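Local coordinates for protein epoxide hydrolase (Aspergillus niger, PDB 3G02) that probably hydrolyses epoxides to vicinal diols, as an alpha/beta-hydrolase-fold enzyme altered by directed evolution to be enantioselective, at residues N18-S23 and Y153-G158; I97-L102 and D175-D180; C217-P222 and V351-S356; E243-D248 and L283-K288. The protein carries 9 engineered substitutions. All coordinates share one frame; numbering follows the deposited sequence. Where two conformers were deposited one is given.

Interaction 1 of 4, residues N18-S23 and Y153-G158; sequences NPFTVS and YTFSSG
Phe155 is where residues 153-158 meet Phe20 and Val22, and a tight turn brings it there. The walk starts at Tyr153, whose carbonyl O accepts a bond from Ser156 N at 3.0 Å, closing a type II' beta turn. Thr154 takes the first corner at phi 45°. Phe155 takes the second, and its ring goes out toward 18-23 with CG anti to its own carbonyl carbon (chi1 -51°). The far rim of Phe20 comes down on one face of that ring, near the root: Phe20 CE2 lies 3.6 Å from Phe155 CG. The two planes make 48°, an oblique pairing. Val22 straddles the other end of the ring, with Phe155 CZ 3.6 Å from Val22 CG1 and 3.7 Å from Val22 CG2. Next, Ser156 OG ties the turn to Ser149 O and His98 N, and His98 sets its ring edge-to-face with Phe155. Ser157 OG bonds to Thr96 N. The turn follows strand 143-148 of the alpha/beta hydrolase sheet, and Tyr153 to Ser156 fit the last four positions of the G-x-Sm-x-S/T motif of epoxide hydrolases.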
loop_
_atom_site.group_PDB
_atom_site.type_symbol
_atom_site.label_atom_id
_atom_site.label_comp_id
_atom_site.label_asym_id
_atom_site.label_seq_id
_atom_site.Cartn_x
_atom_site.Cartn_y
_atom_site.Cartn_z
ATOM N N ASN A 18 17.765 33.998 -5.030
ATOM C CA ASN A 18 16.337 34.275 -4.979
ATOM C C ASN A 18 15.799 33.800 -3.635
ATOM O O ASN A 18 15.384 32.647 -3.510
ATOM C CB ASN A 18 15.602 33.578 -6.129
ATOM C CG ASN A 18 16.026 34.093 -7.492
ATOM O OD1 ASN A 18 15.713 35.222 -7.867
ATOM N ND2 ASN A 18 16.731 33.260 -8.244
ATOM N N PRO A 19 15.807 34.688 -2.621
ATOM C CA PRO A 19 15.391 34.313 -1.271
ATOM C C PRO A 19 13.962 33.796 -1.257
ATOM O O PRO A 19 13.082 34.370 -1.899
ATOM C CB PRO A 19 15.473 35.631 -0.492
ATOM C CG PRO A 19 16.399 36.484 -1.276
ATOM C CD PRO A 19 16.189 36.110 -2.702
ATOM N N PHE A 20 13.748 32.705 -0.531
ATOM C CA PHE A 20 12.449 32.070 -0.462
ATOM C C PHE A 20 11.903 32.173 0.955
ATOM O O PHE A 20 12.640 31.996 1.927
ATOM C CB PHE A 20 12.571 30.604 -0.892
ATOM C CG PHE A 20 11.271 29.852 -0.881
ATOM C CD1 PHE A 20 10.385 29.951 -1.949
ATOM C CD2 PHE A 20 10.933 29.037 0.194
ATOM C CE1 PHE A 20 9.181 29.255 -1.942
ATOM C CE2 PHE A 20 9.729 28.340 0.209
ATOM C CZ PHE A 20 8.856 28.447 -0.857
ATOM N N THR A 21 10.613 32.473 1.054
ATOM C CA THR A 21 9.918 32.553 2.329
ATOM C C THR A 21 8.678 31.672 2.259
ATOM O O THR A 21 7.872 31.790 1.330
ATOM C CB THR A 21 9.511 34.015 2.665
ATOM O OG1 THR A 21 10.666 34.859 2.608
ATOM C CG2 THR A 21 8.889 34.112 4.055
ATOM N N VAL A 22 8.540 30.777 3.230
ATOM C CA VAL A 22 7.332 29.964 3.346
ATOM C C VAL A 22 6.197 30.846 3.860
ATOM O O VAL A 22 6.306 31.456 4.924
ATOM C CB VAL A 22 7.538 28.741 4.273
ATOM C CG1 VAL A 22 6.270 27.887 4.317
ATOM C CG2 VAL A 22 8.737 27.906 3.813
ATOM N N SER A 23 5.120 30.919 3.083
ATOM C CA SER A 23 3.972 31.748 3.415
ATOM C C SER A 23 2.703 31.088 2.902
ATOM O O SER A 23 2.154 31.476 1.867
ATOM C CB SER A 23 4.136 33.155 2.825
ATOM O OG SER A 23 3.095 34.010 3.262
ATOM N N TYR A 153 9.677 17.103 -3.877
ATOM C CA TYR A 153 9.450 17.288 -2.442
ATOM C C TYR A 153 9.265 18.747 -2.045
ATOM O O TYR A 153 10.035 19.619 -2.467
ATOM C CB TYR A 153 10.624 16.775 -1.626
ATOM C CG TYR A 153 10.886 15.288 -1.624
ATOM C CD1 TYR A 153 11.638 14.691 -2.639
ATOM C CD2 TYR A 153 10.453 14.486 -0.566
ATOM C CE1 TYR A 153 11.932 13.328 -2.620
ATOM C CE2 TYR A 153 10.737 13.117 -0.536
ATOM C CZ TYR A 153 11.474 12.545 -1.565
ATOM O OH TYR A 153 11.775 11.199 -1.536
ATOM N N THR A 154 8.278 18.971 -1.181
ATOM C CA THR A 154 7.987 20.270 -0.573
ATOM C C THR A 154 8.020 21.426 -1.578
ATOM O O THR A 154 7.222 21.440 -2.519
ATOM C CB THR A 154 8.804 20.529 0.747
ATOM O OG1 THR A 154 10.177 20.822 0.455
ATOM C CG2 THR A 154 8.736 19.308 1.671
ATOM N N PHE A 155 8.952 22.360 -1.407
ATOM C CA PHE A 155 8.954 23.581 -2.212
ATOM C C PHE A 155 9.708 23.462 -3.532
ATOM O O PHE A 155 9.767 24.421 -4.309
ATOM C CB PHE A 155 9.405 24.770 -1.357
ATOM C CG PHE A 155 8.634 24.877 -0.077
ATOM C CD1 PHE A 155 7.299 25.265 -0.101
ATOM C CD2 PHE A 155 9.211 24.520 1.138
ATOM C CE1 PHE A 155 6.558 25.334 1.069
ATOM C CE2 PHE A 155 8.472 24.582 2.320
ATOM C CZ PHE A 155 7.149 24.989 2.283
ATOM N N SER A 156 10.266 22.282 -3.796
ATOM C CA SER A 156 10.758 21.962 -5.136
ATOM C C SER A 156 9.608 21.459 -6.000
ATOM O O SER A 156 8.743 20.718 -5.531
ATOM C CB SER A 156 11.876 20.925 -5.087
ATOM O OG SER A 156 13.100 21.524 -4.693
ATOM N N SER A 157 9.595 21.876 -7.263
ATOM C CA SER A 157 8.573 21.431 -8.198
ATOM C C SER A 157 8.976 20.090 -8.802
ATOM O O SER A 157 9.943 19.459 -8.362
ATOM C CB SER A 157 8.342 22.483 -9.291
ATOM O OG SER A 157 9.430 22.541 -10.196
ATOM N N GLY A 158 8.227 19.650 -9.806
ATOM C CA GLY A 158 8.565 18.422 -10.495
ATOM C C GLY A 158 8.089 17.174 -9.772
ATOM O O GLY A 158 7.358 17.262 -8.780
#

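Interaction 2 of 4, residues I97-L102 and D175-D180; sequences IHFAAL and DQLMKD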
loop_
_atom_site.group_PDB
_atom_site.type_symbol
_atom_site.label_atom_id
_atom_site.label_comp_id
_atom_site.label_asym_id
_atom_site.label_seq_id
_atom_site.Cartn_x
_atom_site.Cartn_y
_atom_site.Cartn_z
ATOM N N ILE A 97 13.975 24.382 -7.949
ATOM C CA ILE A 97 14.672 23.650 -6.896
ATOM C C ILE A 97 14.854 24.541 -5.682
ATOM O O ILE A 97 15.591 25.527 -5.722
ATOM C CB ILE A 97 16.028 23.066 -7.377
ATOM C CG1 ILE A 97 15.812 22.116 -8.567
ATOM C CG2 ILE A 97 16.767 22.363 -6.229
ATOM C CD1 ILE A 97 14.806 20.977 -8.314
ATOM N N HIS A 98 14.149 24.185 -4.615
ATOM C CA HIS A 98 14.250 24.842 -3.326
ATOM C C HIS A 98 15.455 24.297 -2.554
ATOM O O HIS A 98 15.802 23.116 -2.671
ATOM C CB HIS A 98 12.948 24.610 -2.549
ATOM C CG HIS A 98 13.048 24.897 -1.086
ATOM N ND1 HIS A 98 13.404 23.936 -0.163
ATOM C CD2 HIS A 98 12.835 26.034 -0.386
ATOM C CE1 HIS A 98 13.413 24.475 1.043
ATOM N NE2 HIS A 98 13.071 25.746 0.937
ATOM N N PHE A 99 16.104 25.162 -1.780
ATOM C CA PHE A 99 17.148 24.709 -0.864
ATOM C C PHE A 99 17.290 25.637 0.323
ATOM O O PHE A 99 17.062 26.840 0.211
ATOM C CB PHE A 99 18.506 24.502 -1.569
ATOM C CG PHE A 99 19.060 25.734 -2.245
ATOM C CD1 PHE A 99 18.684 26.061 -3.545
ATOM C CD2 PHE A 99 19.998 26.536 -1.596
ATOM C CE1 PHE A 99 19.211 27.187 -4.181
ATOM C CE2 PHE A 99 20.526 27.665 -2.222
ATOM C CZ PHE A 99 20.136 27.987 -3.515
ATOM N N ALA A 100 17.630 25.054 1.471
ATOM C CA ALA A 100 18.063 25.814 2.631
ATOM C C ALA A 100 19.584 25.767 2.638
ATOM O O ALA A 100 20.192 24.849 2.081
ATOM C CB ALA A 100 17.506 25.206 3.908
ATOM N N ALA A 101 20.213 26.762 3.260
ATOM C CA ALA A 101 21.670 26.806 3.270
ATOM C C ALA A 101 22.238 27.634 4.403
ATOM O O ALA A 101 21.622 28.596 4.847
ATOM C CB ALA A 101 22.198 27.343 1.941
ATOM N N LEU A 102 23.423 27.234 4.857
ATOM C CA LEU A 102 24.299 28.129 5.598
ATOM C C LEU A 102 25.553 28.280 4.758
ATOM O O LEU A 102 26.300 27.320 4.570
ATOM C CB LEU A 102 24.657 27.572 6.978
ATOM C CG LEU A 102 23.561 27.476 8.042
ATOM C CD1 LEU A 102 24.154 26.863 9.303
ATOM C CD2 LEU A 102 22.923 28.823 8.358
ATOM N N ASP A 175 23.986 17.820 -8.577
ATOM C CA ASP A 175 25.294 18.220 -9.099
ATOM C C ASP A 175 25.227 19.601 -9.755
ATOM O O ASP A 175 26.107 20.440 -9.539
ATOM C CB ASP A 175 25.825 17.177 -10.085
ATOM C CG ASP A 175 27.125 17.604 -10.748
ATOM O OD1 ASP A 175 28.184 17.561 -10.086
ATOM O OD2 ASP A 175 27.078 17.961 -11.944
ATOM N N GLN A 176 24.178 19.842 -10.542
ATOM C CA GLN A 176 23.999 21.139 -11.196
ATOM C C GLN A 176 23.804 22.264 -10.178
ATOM O O GLN A 176 24.345 23.361 -10.341
ATOM C CB GLN A 176 22.832 21.104 -12.191
ATOM C CG GLN A 176 22.787 22.302 -13.145
ATOM C CD GLN A 176 24.094 22.507 -13.903
ATOM O OE1 GLN A 176 24.578 21.606 -14.590
ATOM N NE2 GLN A 176 24.671 23.699 -13.776
ATOM N N LEU A 177 23.039 21.989 -9.124
ATOM C CA LEU A 177 22.834 22.963 -8.061
ATOM C C LEU A 177 24.165 23.363 -7.436
ATOM O O LEU A 177 24.441 24.552 -7.274
ATOM C CB LEU A 177 21.888 22.407 -6.989
ATOM C CG LEU A 177 21.720 23.250 -5.720
ATOM C CD1 LEU A 177 21.071 24.597 -6.012
ATOM C CD2 LEU A 177 20.918 22.479 -4.679
ATOM N N MET A 178 24.982 22.367 -7.097
ATOM C CA MET A 178 26.280 22.626 -6.472
ATOM C C MET A 178 27.206 23.407 -7.404
ATOM O O MET A 178 27.909 24.315 -6.962
ATOM C CB MET A 178 26.930 21.326 -5.991
ATOM C CG MET A 178 26.169 20.631 -4.853
ATOM S SD MET A 178 25.910 21.698 -3.422
ATOM C CE MET A 178 27.393 21.375 -2.470
ATOM N N LYS A 179 27.179 23.074 -8.694
ATOM C CA LYS A 179 27.956 23.824 -9.686
ATOM C C LYS A 179 27.475 25.270 -9.803
ATOM O O LYS A 179 28.285 26.208 -9.834
ATOM C CB LYS A 179 27.920 23.121 -11.044
ATOM C CG LYS A 179 28.791 21.887 -11.100
ATOM C CD LYS A 179 28.575 21.085 -12.370
ATOM C CE LYS A 179 29.585 19.952 -12.465
ATOM N NZ LYS A 179 29.214 18.940 -13.497
ATOM N N ASP A 180 26.157 25.449 -9.854
ATOM C CA ASP A 180 25.539 26.774 -9.910
ATOM C C ASP A 180 25.917 27.657 -8.725
ATOM O O ASP A 180 26.056 28.874 -8.869
ATOM C CB ASP A 180 24.016 26.652 -9.986
ATOM C CG ASP A 180 23.527 26.202 -11.349
ATOM O OD1 ASP A 180 24.358 25.993 -12.259
ATOM O OD2 ASP A 180 22.300 26.041 -11.500
#
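Leu177 reaches down from helix 167-180 to Phe99 and Ile97 of strand 95-102, the helix-on-sheet packing of the alpha/beta hydrolase fold. The tight part is a single methyl against two ring carbons. Leu177 CD1 sits 3.7 Å from both CD1 and CE1 of Phe99, touching that C-C bond obliquely. Phe99 gets there with its ring tucked between its own N and carbonyl carbon (chi1 59°), while Leu177 holds CG anti to its N and so stretches straight off the helix toward the strand. The looser part lies beside it: Leu177 CD2 comes no nearer to Ile97 CG2 than 4.4 Å, and the CG1-CD1 branch of Ile97 leads away from the helix. All three residues are buried, and Leu177 also touches Thr90 and Ile92 on one neighbouring strand and Val146 and Pro148 on the other, so this one leucine spans three strands.

Polar groups keep to other sides of the helix, where they pair one turn apart. Lys179 NZ, on an exposed residue, makes a 2.8 Å salt bridge to Asp175 OD2, which receives it on the syn lone pair, and Tyr187 OH holds the other oxygen, OD1. On partly exposed ground Gln176 NE2 gives a hydrogen to Asp180 OD1 at 2.8 Å; the oxygen lies nearly in the amide plane, while the nitrogen stands 39° out of the carboxylate plane.

Interaction 3 of 4, residues C217-P222 and V351-S356; sequences CNMSAP and VPVPRS. Engineered in segment 217-222: Asn218 (natural residue Ala), Ser220 (natural residue Arg). Engineered in segment 351-356: Val351 (natural residue Cys). With FMT (formic acid), chain D.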
loop_
_atom_site.group_PDB
_atom_site.type_symbol
_atom_site.label_atom_id
_atom_site.label_comp_id
_atom_site.label_asym_id
_atom_site.label_seq_id
_atom_site.Cartn_x
_atom_site.Cartn_y
_atom_site.Cartn_z
ATOM N N CYS A 217 22.572 2.456 3.844
ATOM C CA CYS A 217 22.947 1.697 2.652
ATOM C C CYS A 217 21.884 0.654 2.341
ATOM O O CYS A 217 21.538 -0.158 3.193
ATOM C CB CYS A 217 24.319 1.037 2.818
ATOM S SG CYS A 217 24.878 0.156 1.322
ATOM N N ASN A 218 21.390 0.689 1.104
ATOM C CA ASN A 218 20.252 -0.113 0.653
ATOM C C ASN A 218 20.637 -1.486 0.079
ATOM O O ASN A 218 19.789 -2.209 -0.451
ATOM C CB ASN A 218 19.459 0.693 -0.390
ATOM C CG ASN A 218 18.036 0.187 -0.581
ATOM O OD1 ASN A 218 17.500 0.220 -1.694
ATOM N ND2 ASN A 218 17.413 -0.268 0.501
ATOM N N MET A 219 21.912 -1.845 0.206
ATOM C CA MET A 219 22.447 -3.082 -0.374
ATOM C C MET A 219 21.825 -4.359 0.196
ATOM O O MET A 219 21.329 -4.378 1.324
ATOM C CB MET A 219 23.964 -3.139 -0.170
ATOM C CG MET A 219 24.375 -3.453 1.273
ATOM S SD MET A 219 26.147 -3.485 1.550
ATOM C CE MET A 219 26.612 -4.964 0.643
ATOM N N SER A 220 21.864 -5.424 -0.602
ATOM C CA SER A 220 21.574 -6.771 -0.117
ATOM C C SER A 220 22.896 -7.493 0.158
ATOM O O SER A 220 23.969 -6.907 -0.010
ATOM C CB SER A 220 20.723 -7.544 -1.129
ATOM O OG SER A 220 21.327 -7.543 -2.411
ATOM N N ALA A 221 22.819 -8.753 0.585
ATOM C CA ALA A 221 24.015 -9.545 0.896
ATOM C C ALA A 221 24.995 -9.603 -0.280
ATOM O O ALA A 221 24.583 -9.868 -1.412
ATOM C CB ALA A 221 23.626 -10.949 1.335
ATOM N N PRO A 222 26.291 -9.334 -0.017
ATOM C CA PRO A 222 27.303 -9.385 -1.073
ATOM C C PRO A 222 27.592 -10.824 -1.515
ATOM O O PRO A 222 27.957 -11.659 -0.683
ATOM C CB PRO A 222 28.534 -8.749 -0.418
ATOM C CG PRO A 222 28.345 -8.954 1.038
ATOM C CD PRO A 222 26.868 -8.959 1.287
ATOM N N VAL A 351 17.656 -1.043 7.661
ATOM C CA VAL A 351 18.356 -2.160 7.041
ATOM C C VAL A 351 19.822 -2.126 7.487
ATOM O O VAL A 351 20.715 -1.801 6.700
ATOM C CB VAL A 351 18.184 -2.141 5.499
ATOM C CG1 VAL A 351 16.770 -2.573 5.124
ATOM C CG2 VAL A 351 18.465 -0.754 4.924
ATOM N N PRO A 352 20.063 -2.446 8.773
ATOM C CA PRO A 352 21.368 -2.205 9.389
ATOM C C PRO A 352 22.433 -3.231 9.006
ATOM O O PRO A 352 22.824 -4.076 9.822
ATOM C CB PRO A 352 21.061 -2.211 10.892
ATOM C CG PRO A 352 19.809 -3.002 11.041
ATOM C CD PRO A 352 19.102 -3.049 9.717
ATOM N N VAL A 353 22.893 -3.131 7.761
ATOM C CA VAL A 353 23.968 -3.969 7.233
ATOM C C VAL A 353 25.293 -3.605 7.914
ATOM O O VAL A 353 25.502 -2.443 8.272
ATOM C CB VAL A 353 24.087 -3.866 5.681
ATOM C CG1 VAL A 353 22.886 -4.513 5.014
ATOM C CG2 VAL A 353 24.240 -2.420 5.220
ATOM N N PRO A 354 26.176 -4.602 8.119
ATOM C CA PRO A 354 27.403 -4.385 8.885
ATOM C C PRO A 354 28.519 -3.709 8.085
ATOM O O PRO A 354 28.457 -3.647 6.855
ATOM C CB PRO A 354 27.819 -5.807 9.257
ATOM C CG PRO A 354 27.357 -6.627 8.114
ATOM C CD PRO A 354 26.064 -5.997 7.654
ATOM N N ARG A 355 29.538 -3.236 8.801
ATOM C CA ARG A 355 30.712 -2.604 8.203
ATOM C C ARG A 355 31.344 -3.435 7.078
ATOM O O ARG A 355 31.650 -2.899 6.014
ATOM C CB ARG A 355 31.757 -2.294 9.284
ATOM C CG ARG A 355 33.014 -1.625 8.748
ATOM C CD ARG A 355 33.997 -1.270 9.850
ATOM N NE ARG A 355 35.172 -0.599 9.297
ATOM C CZ ARG A 355 36.011 0.164 9.994
ATOM N NH1 ARG A 355 35.817 0.373 11.290
ATOM N NH2 ARG A 355 37.049 0.726 9.386
ATOM N N SER A 356 31.528 -4.733 7.316
ATOM C CA SER A 356 32.191 -5.612 6.344
ATOM C C SER A 356 31.412 -5.767 5.033
ATOM O O SER A 356 31.987 -6.123 4.002
ATOM C CB SER A 356 32.476 -6.983 6.961
ATOM O OG SER A 356 31.276 -7.652 7.294
HETATM C C FMT D . 23.086 3.452 -1.029
HETATM O O1 FMT D . 22.063 3.072 -0.460
HETATM O O2 FMT D . 24.117 2.781 -1.099
HETATM O O HOH W 1 21.988 0.804 6.130
#
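Cys217 and Val351 meet in an unexpected way: a backbone carbonyl presses on a methyl, and the polar link between the two segments runs through water. Cys217 O lies 3.6 Å from Val351 CG2. Around the side of this contact water 1 accepts from Cys217 N at 2.9 Å and donates to Val351 O. That carbonyl has a second donor, Val353 N at 2.8 Å, the bond that closes an inverse gamma turn centred on Pro352. The turn carries Val351 and Val353 to the same side, both pointing at 217-222. Val351 is an engineered residue, a cysteine in the natural enzyme.

Further along, Val353 fits against residues 217-222 with both methyls. Its CG2 is 4.2 Å from Cys217 CB and 4.1 Å from Met219 CG, and its CG1 lies 4.0 Å from Met219 O. Met219 brings CG in between its own N and carbonyl carbon (chi1 74°) and then bends at its end; Trp357 of the short helix 355-358 also touches it.

On another side Asn218, engineered from alanine, gives its backbone N-H to O1 of a formic acid molecule, probably from the crystallisation liquor, which Arg200 NE also holds. The two segments follow neighbouring strands, 209-214 and 340-345, and bracket the largely helical part of the chain between them. Val351 lies about 7 Å, side chain to side chain, from His375, a predicted active-site residue. With no direct hydrogen bond across it, one bridging water, and methyls packed on carbonyl oxygens and side-chain carbons, the joint depends mainly on fit.

Interaction 4 of 4, residues E243-D248 and L283-K288; sequences EKFMTD and LQWVDK
Phe245 and Trp285 make this contact by themselves, one phenyl carbon against the NE1-CE2-CZ2 border of an indole. Phe245 CE1 stands 3.8 Å from Trp285 NE1 and 4.1 Å from Trp285 CZ2. The indole nitrogen comes in at the edge of the phenyl ring, near its plane, while seen from the indole the approach of CE1 is oblique. With the planes at 67° and 5.8 Å between the phenyl and five-membered-ring centroids, the two rings meet obliquely. Phe245 reaches across because its CG is anti to its N (chi1 177°), carrying the ring off the flank of the helix.

The next shell holds the indole. Trp285 meets the ring of His375 edge-to-face and also shares a backbone hydrogen bond with that residue, a predicted member of the active site; Tyr252 packs against it as well. Leu350 touches both Phe245 and Trp285. This tryptophan therefore probably lines the active-site region, its side chain about 5 Å from that of Asp193, the predicted nucleophile.

Farther out, on the segment carrying Phe245, Lys244 O receives both Asp248 N at 2.7 Å and Thr247 N at 3.3 Å, and Thr247 OG1 bonds to Glu243 O. Arg259 of the second subunit then spans both segments, through a salt bridge to Asp248 OD2 and a hydrogen bond to Gln284 OE1. The contact thus joins residues 243-248 of helix 233-248 to Trp285, next to helix 271-284, two helices of the region between strands 209-214 and 340-345, beside the dimer interface.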
loop_
_atom_site.group_PDB
_atom_site.type_symbol
_atom_site.label_atom_id
_atom_site.label_comp_id
_atom_site.label_asym_id
_atom_site.label_seq_id
_atom_site.Cartn_x
_atom_site.Cartn_y
_atom_site.Cartn_z
ATOM N N GLU A 243 16.031 -8.047 7.427
ATOM C CA GLU A 243 15.190 -9.061 6.780
ATOM C C GLU A 243 13.707 -8.894 7.120
ATOM O O GLU A 243 12.858 -8.970 6.227
ATOM C CB GLU A 243 15.663 -10.475 7.138
ATOM C CG GLU A 243 16.933 -10.921 6.420
ATOM C CD GLU A 243 17.487 -12.246 6.939
ATOM O OE1 GLU A 243 16.925 -12.812 7.901
ATOM O OE2 GLU A 243 18.500 -12.718 6.382
ATOM N N LYS A 244 13.406 -8.672 8.402
ATOM C CA LYS A 244 12.042 -8.353 8.840
ATOM C C LYS A 244 11.521 -7.096 8.146
ATOM O O LYS A 244 10.364 -7.057 7.706
ATOM C CB LYS A 244 11.953 -8.194 10.362
ATOM C CG LYS A 244 10.551 -7.808 10.835
ATOM C CD LYS A 244 10.416 -7.803 12.334
ATOM C CE LYS A 244 8.976 -7.507 12.734
ATOM N NZ LYS A 244 8.810 -7.522 14.210
ATOM N N PHE A 245 12.363 -6.071 8.035
ATOM C CA PHE A 245 11.957 -4.863 7.325
ATOM C C PHE A 245 11.633 -5.152 5.861
ATOM O O PHE A 245 10.644 -4.649 5.325
ATOM C CB PHE A 245 13.015 -3.762 7.412
ATOM C CG PHE A 245 12.657 -2.532 6.621
ATOM C CD1 PHE A 245 11.756 -1.599 7.132
ATOM C CD2 PHE A 245 13.188 -2.329 5.353
ATOM C CE1 PHE A 245 11.408 -0.471 6.395
ATOM C CE2 PHE A 245 12.845 -1.199 4.606
ATOM C CZ PHE A 245 11.951 -0.276 5.130
ATOM N N MET A 246 12.467 -5.958 5.213
ATOM C CA MET A 246 12.284 -6.228 3.790
ATOM C C MET A 246 11.078 -7.131 3.484
ATOM O O MET A 246 10.646 -7.205 2.333
ATOM C CB MET A 246 13.571 -6.788 3.171
ATOM C CG MET A 246 14.737 -5.799 3.133
ATOM S SD MET A 246 14.387 -4.235 2.295
ATOM C CE MET A 246 14.062 -4.797 0.628
ATOM N N THR A 247 10.533 -7.795 4.505
ATOM C CA THR A 247 9.438 -8.771 4.316
ATOM C C THR A 247 8.128 -8.427 5.023
ATOM O O THR A 247 7.047 -8.781 4.533
ATOM C CB THR A 247 9.824 -10.169 4.794
ATOM O OG1 THR A 247 10.192 -10.115 6.178
ATOM C CG2 THR A 247 10.970 -10.736 3.959
ATOM N N ASP A 248 8.224 -7.793 6.185
ATOM C CA ASP A 248 7.044 -7.334 6.911
ATOM C C ASP A 248 6.901 -5.817 6.842
ATOM O O ASP A 248 5.810 -5.292 7.027
ATOM C CB ASP A 248 7.095 -7.782 8.376
ATOM C CG ASP A 248 5.866 -7.348 9.165
ATOM O OD1 ASP A 248 4.772 -7.896 8.910
ATOM O OD2 ASP A 248 5.997 -6.460 10.029
ATOM N N LEU A 283 6.483 6.649 13.488
ATOM C CA LEU A 283 6.367 5.874 14.721
ATOM C C LEU A 283 7.317 4.679 14.757
ATOM O O LEU A 283 7.969 4.424 15.772
ATOM C CB LEU A 283 4.930 5.387 14.911
ATOM C CG LEU A 283 3.871 6.432 15.255
ATOM C CD1 LEU A 283 2.500 5.778 15.248
ATOM C CD2 LEU A 283 4.147 7.093 16.603
ATOM N N GLN A 284 7.387 3.935 13.656
ATOM C CA GLN A 284 8.101 2.654 13.652
ATOM C C GLN A 284 9.595 2.760 13.399
ATOM O O GLN A 284 10.356 1.874 13.796
ATOM C CB GLN A 284 7.491 1.702 12.621
ATOM C CG GLN A 284 6.057 1.286 12.923
ATOM C CD GLN A 284 5.582 0.133 12.059
ATOM O OE1 GLN A 284 6.283 -0.311 11.143
ATOM N NE2 GLN A 284 4.391 -0.365 12.350
ATOM N N TRP A 285 10.016 3.825 12.723
ATOM C CA TRP A 285 11.375 3.899 12.200
ATOM C C TRP A 285 12.383 4.568 13.126
ATOM O O TRP A 285 13.583 4.538 12.856
ATOM C CB TRP A 285 11.363 4.615 10.860
ATOM C CG TRP A 285 10.760 3.826 9.741
ATOM C CD1 TRP A 285 10.163 2.593 9.811
ATOM C CD2 TRP A 285 10.684 4.234 8.372
ATOM N NE1 TRP A 285 9.742 2.202 8.554
ATOM C CE2 TRP A 285 10.047 3.195 7.657
ATOM C CE3 TRP A 285 11.103 5.379 7.677
ATOM C CZ2 TRP A 285 9.816 3.270 6.277
ATOM C CZ3 TRP A 285 10.878 5.451 6.308
ATOM C CH2 TRP A 285 10.235 4.403 5.625
ATOM N N VAL A 286 11.890 5.173 14.203
ATOM C CA VAL A 286 12.747 5.878 15.153
ATOM C C VAL A 286 13.159 4.982 16.317
ATOM O O VAL A 286 12.559 3.928 16.553
ATOM C CB VAL A 286 12.066 7.163 15.701
ATOM C CG1 VAL A 286 11.802 8.158 14.580
ATOM C CG2 VAL A 286 10.773 6.830 16.453
ATOM N N ASP A 287 14.193 5.411 17.037
ATOM C CA ASP A 287 14.564 4.785 18.297
ATOM C C ASP A 287 13.649 5.343 19.390
ATOM O O ASP A 287 12.679 4.689 19.777
ATOM C CB ASP A 287 16.043 5.041 18.598
ATOM C CG ASP A 287 16.516 4.367 19.876
ATOM O OD1 ASP A 287 15.715 3.670 20.544
ATOM O OD2 ASP A 287 17.707 4.541 20.203
ATOM N N LYS A 288 13.942 6.552 19.864
ATOM C CA LYS A 288 13.079 7.228 20.832
ATOM C C LYS A 288 11.933 7.919 20.090
ATOM O O LYS A 288 12.159 8.523 19.033
ATOM C CB LYS A 288 13.876 8.244 21.662
ATOM C CG LYS A 288 15.072 7.654 22.412
ATOM C CD LYS A 288 14.660 6.891 23.668
ATOM C CE LYS A 288 15.857 6.202 24.326
ATOM N NZ LYS A 288 16.906 7.169 24.776
#

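In the fold
Interactions 1 and 2 share one end of the sheet and touch: the backbone of Phe155 packs on His98 CB, on the strand of interaction 2, and Phe20 packs on the ring of the same histidine. Interactions 3 and 4 lie about 30 to 34 Å from them, centre to centre, and also touch, Val351 CG1 resting 3.6 Å from Phe245 CD2 near the predicted catalytic residues. Interactions 2 and 3 are buried, 1 and 4 only partly. Aromatic rings carry 1 and 4, whereas aliphatic methyls do most of the work in 2 and 3; a bridging water appears in 3. Helix meets sheet in 2, loops meet in 1 and 3, and 4, among the helices, alone reaches the second subunit.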